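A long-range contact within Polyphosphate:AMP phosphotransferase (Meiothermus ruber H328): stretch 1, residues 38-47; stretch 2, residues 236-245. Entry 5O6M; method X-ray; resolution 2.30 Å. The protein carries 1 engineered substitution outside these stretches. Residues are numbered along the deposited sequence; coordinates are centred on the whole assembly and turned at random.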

# COMPACT_ATOMS: atom_id res chain seq x y z
N VAL D 38 21.74 -29.23 10.72
CA VAL D 38 22.63 -29.09 9.57
C VAL D 38 21.92 -28.37 8.43
O VAL D 38 22.49 -27.48 7.78
CB VAL D 38 23.16 -30.47 9.13
CG1 VAL D 38 23.92 -30.35 7.81
CG2 VAL D 38 24.03 -31.07 10.21
N LEU D 39 20.67 -28.75 8.15
CA LEU D 39 19.92 -28.09 7.08
C LEU D 39 19.64 -26.64 7.43
O LEU D 39 19.69 -25.76 6.56
CB LEU D 39 18.61 -28.84 6.83
CG LEU D 39 18.70 -30.18 6.11
CD1 LEU D 39 17.38 -30.94 6.24
CD2 LEU D 39 19.06 -29.98 4.64
N ASN D 40 19.36 -26.36 8.71
CA ASN D 40 19.07 -24.99 9.13
C ASN D 40 20.23 -24.06 8.80
O ASN D 40 20.01 -22.94 8.31
CB ASN D 40 18.78 -24.97 10.63
CG ASN D 40 18.34 -23.60 11.11
OD1 ASN D 40 19.14 -22.85 11.67
ND2 ASN D 40 17.07 -23.27 10.89
N ARG D 41 21.47 -24.49 9.05
CA ARG D 41 22.60 -23.60 8.84
C ARG D 41 22.85 -23.36 7.36
O ARG D 41 23.17 -22.23 6.96
CB ARG D 41 23.84 -24.17 9.53
CG ARG D 41 23.70 -24.22 11.04
CD ARG D 41 24.92 -24.83 11.71
NE ARG D 41 24.71 -24.95 13.16
CZ ARG D 41 25.55 -25.55 13.99
NH1 ARG D 41 26.68 -26.08 13.53
NH2 ARG D 41 25.28 -25.62 15.28
N ARG D 42 22.71 -24.39 6.52
CA ARG D 42 22.76 -24.15 5.08
C ARG D 42 21.66 -23.18 4.66
O ARG D 42 21.89 -22.29 3.84
CB ARG D 42 22.64 -25.46 4.31
CG ARG D 42 23.80 -26.42 4.49
CD ARG D 42 23.86 -27.37 3.31
NE ARG D 42 22.83 -28.40 3.38
CZ ARG D 42 22.27 -28.97 2.31
NH1 ARG D 42 21.34 -29.90 2.47
NH2 ARG D 42 22.63 -28.59 1.09
N LEU D 43 20.45 -23.35 5.20
CA LEU D 43 19.36 -22.43 4.91
C LEU D 43 19.77 -20.99 5.22
O LEU D 43 19.60 -20.09 4.39
CB LEU D 43 18.12 -22.82 5.71
CG LEU D 43 16.91 -21.90 5.61
CD1 LEU D 43 16.45 -21.78 4.17
CD2 LEU D 43 15.78 -22.41 6.49
N GLU D 44 20.33 -20.77 6.41
CA GLU D 44 20.80 -19.43 6.76
C GLU D 44 21.77 -18.91 5.71
O GLU D 44 21.63 -17.78 5.23
CB GLU D 44 21.47 -19.45 8.14
CG GLU D 44 20.53 -19.70 9.31
CD GLU D 44 21.27 -19.80 10.65
OE1 GLU D 44 20.62 -20.16 11.65
OE2 GLU D 44 22.49 -19.51 10.69
N LYS D 45 22.75 -19.73 5.34
CA LYS D 45 23.78 -19.27 4.41
C LYS D 45 23.23 -19.07 3.01
O LYS D 45 23.65 -18.15 2.29
CB LYS D 45 24.95 -20.27 4.40
CG LYS D 45 26.28 -19.68 3.97
CD LYS D 45 26.29 -19.33 2.49
CE LYS D 45 27.70 -19.02 2.01
NZ LYS D 45 27.73 -18.76 0.54
N LEU D 46 22.29 -19.93 2.59
CA LEU D 46 21.69 -19.76 1.26
C LEU D 46 20.82 -18.51 1.19
O LEU D 46 20.78 -17.84 0.15
CB LEU D 46 20.88 -21.01 0.89
CG LEU D 46 21.67 -22.25 0.49
CD1 LEU D 46 20.87 -23.51 0.77
CD2 LEU D 46 22.05 -22.19 -0.98
N GLN D 47 20.13 -18.19 2.28
CA GLN D 47 19.32 -16.97 2.31
C GLN D 47 20.18 -15.73 2.11
O GLN D 47 19.80 -14.81 1.37
CB GLN D 47 18.55 -16.90 3.63
CG GLN D 47 17.61 -15.72 3.74
CD GLN D 47 18.31 -14.44 4.14
OE1 GLN D 47 17.95 -13.35 3.69
NE2 GLN D 47 19.33 -14.56 4.98
N ASN D 236 9.31 -30.63 10.31
CA ASN D 236 10.35 -29.61 10.24
C ASN D 236 11.53 -30.07 9.39
O ASN D 236 12.08 -29.29 8.61
CB ASN D 236 10.81 -29.24 11.65
CG ASN D 236 9.69 -28.66 12.50
OD1 ASN D 236 8.72 -28.13 11.97
ND2 ASN D 236 9.83 -28.77 13.81
N TRP D 237 11.95 -31.34 9.54
CA TRP D 237 13.08 -31.82 8.76
C TRP D 237 12.74 -31.87 7.27
O TRP D 237 13.53 -31.44 6.43
CB TRP D 237 13.52 -33.21 9.23
CG TRP D 237 14.57 -33.79 8.31
CD1 TRP D 237 15.91 -33.55 8.35
CD2 TRP D 237 14.35 -34.65 7.19
NE1 TRP D 237 16.55 -34.23 7.33
CE2 TRP D 237 15.61 -34.91 6.60
CE3 TRP D 237 13.21 -35.24 6.62
CZ2 TRP D 237 15.76 -35.73 5.49
CZ3 TRP D 237 13.37 -36.05 5.51
CH2 TRP D 237 14.63 -36.29 4.95
N LEU D 238 11.57 -32.42 6.93
CA LEU D 238 11.22 -32.61 5.53
C LEU D 238 11.05 -31.27 4.82
O LEU D 238 11.57 -31.07 3.71
CB LEU D 238 9.95 -33.45 5.40
CG LEU D 238 9.54 -33.77 3.97
CD1 LEU D 238 10.70 -34.39 3.20
CD2 LEU D 238 8.33 -34.69 3.94
N VAL D 239 10.32 -30.34 5.44
CA VAL D 239 10.18 -29.01 4.84
C VAL D 239 11.54 -28.37 4.66
O VAL D 239 11.82 -27.77 3.62
CB VAL D 239 9.24 -28.13 5.69
CG1 VAL D 239 9.32 -26.69 5.23
CG2 VAL D 239 7.81 -28.64 5.61
N SER D 240 12.41 -28.49 5.66
CA SER D 240 13.75 -27.92 5.55
C SER D 240 14.51 -28.53 4.37
O SER D 240 15.15 -27.80 3.60
CB SER D 240 14.52 -28.14 6.85
OG SER D 240 13.86 -27.51 7.93
N HIS D 241 14.46 -29.85 4.22
CA HIS D 241 15.19 -30.49 3.13
C HIS D 241 14.71 -30.00 1.78
O HIS D 241 15.51 -29.60 0.92
CB HIS D 241 15.08 -32.01 3.22
CG HIS D 241 15.69 -32.72 2.05
ND1 HIS D 241 17.05 -32.88 1.91
CD2 HIS D 241 15.13 -33.29 0.95
CE1 HIS D 241 17.30 -33.52 0.78
NE2 HIS D 241 16.16 -33.78 0.19
N ILE D 242 13.40 -30.01 1.56
CA ILE D 242 12.85 -29.58 0.28
C ILE D 242 13.25 -28.13 -0.00
O ILE D 242 13.69 -27.80 -1.11
CB ILE D 242 11.33 -29.78 0.26
CG1 ILE D 242 11.00 -31.28 0.31
CG2 ILE D 242 10.70 -29.10 -0.95
CD1 ILE D 242 9.57 -31.60 0.68
N LEU D 243 13.14 -27.26 1.01
CA LEU D 243 13.47 -25.85 0.80
C LEU D 243 14.94 -25.66 0.46
O LEU D 243 15.28 -24.94 -0.48
CB LEU D 243 13.09 -25.04 2.04
CG LEU D 243 13.55 -23.58 1.98
CD1 LEU D 243 12.98 -22.89 0.75
CD2 LEU D 243 13.15 -22.83 3.25
N VAL D 244 15.83 -26.30 1.22
CA VAL D 244 17.27 -26.08 1.03
C VAL D 244 17.70 -26.52 -0.37
O VAL D 244 18.39 -25.78 -1.08
CB VAL D 244 18.08 -26.80 2.12
CG1 VAL D 244 19.53 -26.94 1.68
CG2 VAL D 244 17.99 -26.03 3.43
N GLU D 245 17.30 -27.72 -0.78
CA GLU D 245 17.72 -28.23 -2.09
C GLU D 245 17.23 -27.31 -3.20
O GLU D 245 18.00 -26.95 -4.10
CB GLU D 245 17.22 -29.65 -2.30
CG GLU D 245 17.47 -30.18 -3.71
CD GLU D 245 17.34 -31.69 -3.80
OE1 GLU D 245 17.61 -32.37 -2.79
OE2 GLU D 245 16.98 -32.19 -4.89

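What holds two helices together when no hydrogen bond crosses between them? Their axes approach to 9.5 Å at 36°, and the contact is reciprocal knob-into-hole packing. Leu39 sits among Trp237, Ser240, His241 and Val244, while Val244 sits among Leu39, Arg42, Leu43 and Leu46.

How does Leu39 fit its hole? Its CA-to-CB bond points toward the other helix, and the m,t rotamer spreads the two methyls along it. Leu39 CD1 lies 3.7 Å from Trp237 CD1 and 4.0 Å from Ser240 CB, whereas Leu39 CD2 meets the edge of the His241 ring. Ser240 leaves room with a small side chain turned back on its own helix: at chi1 m, Ser240 OG donates to Asn236 O at 2.6 Å.

What does Val244 touch with its two methyls? With chi1 t, its CG2 rests 3.6 Å from Leu39 O and 3.9 Å from Leu43 CB. Its CG1 lies 3.8 Å from Leu46 CD1 and covers one face of the Arg42 guanidinium, 3.5 Å from Arg42 CZ. That face is free for apolar contact, while Arg42 NH2 is hydrogen-bonded elsewhere in the structure.

How does Leu43 join in, with its CA-to-CB bond sideways? Its t,p rotamer brings the end nearer, so Leu43 CD1 reaches Leu243 CD2 at 3.6 Å. Leu243 is also t,p.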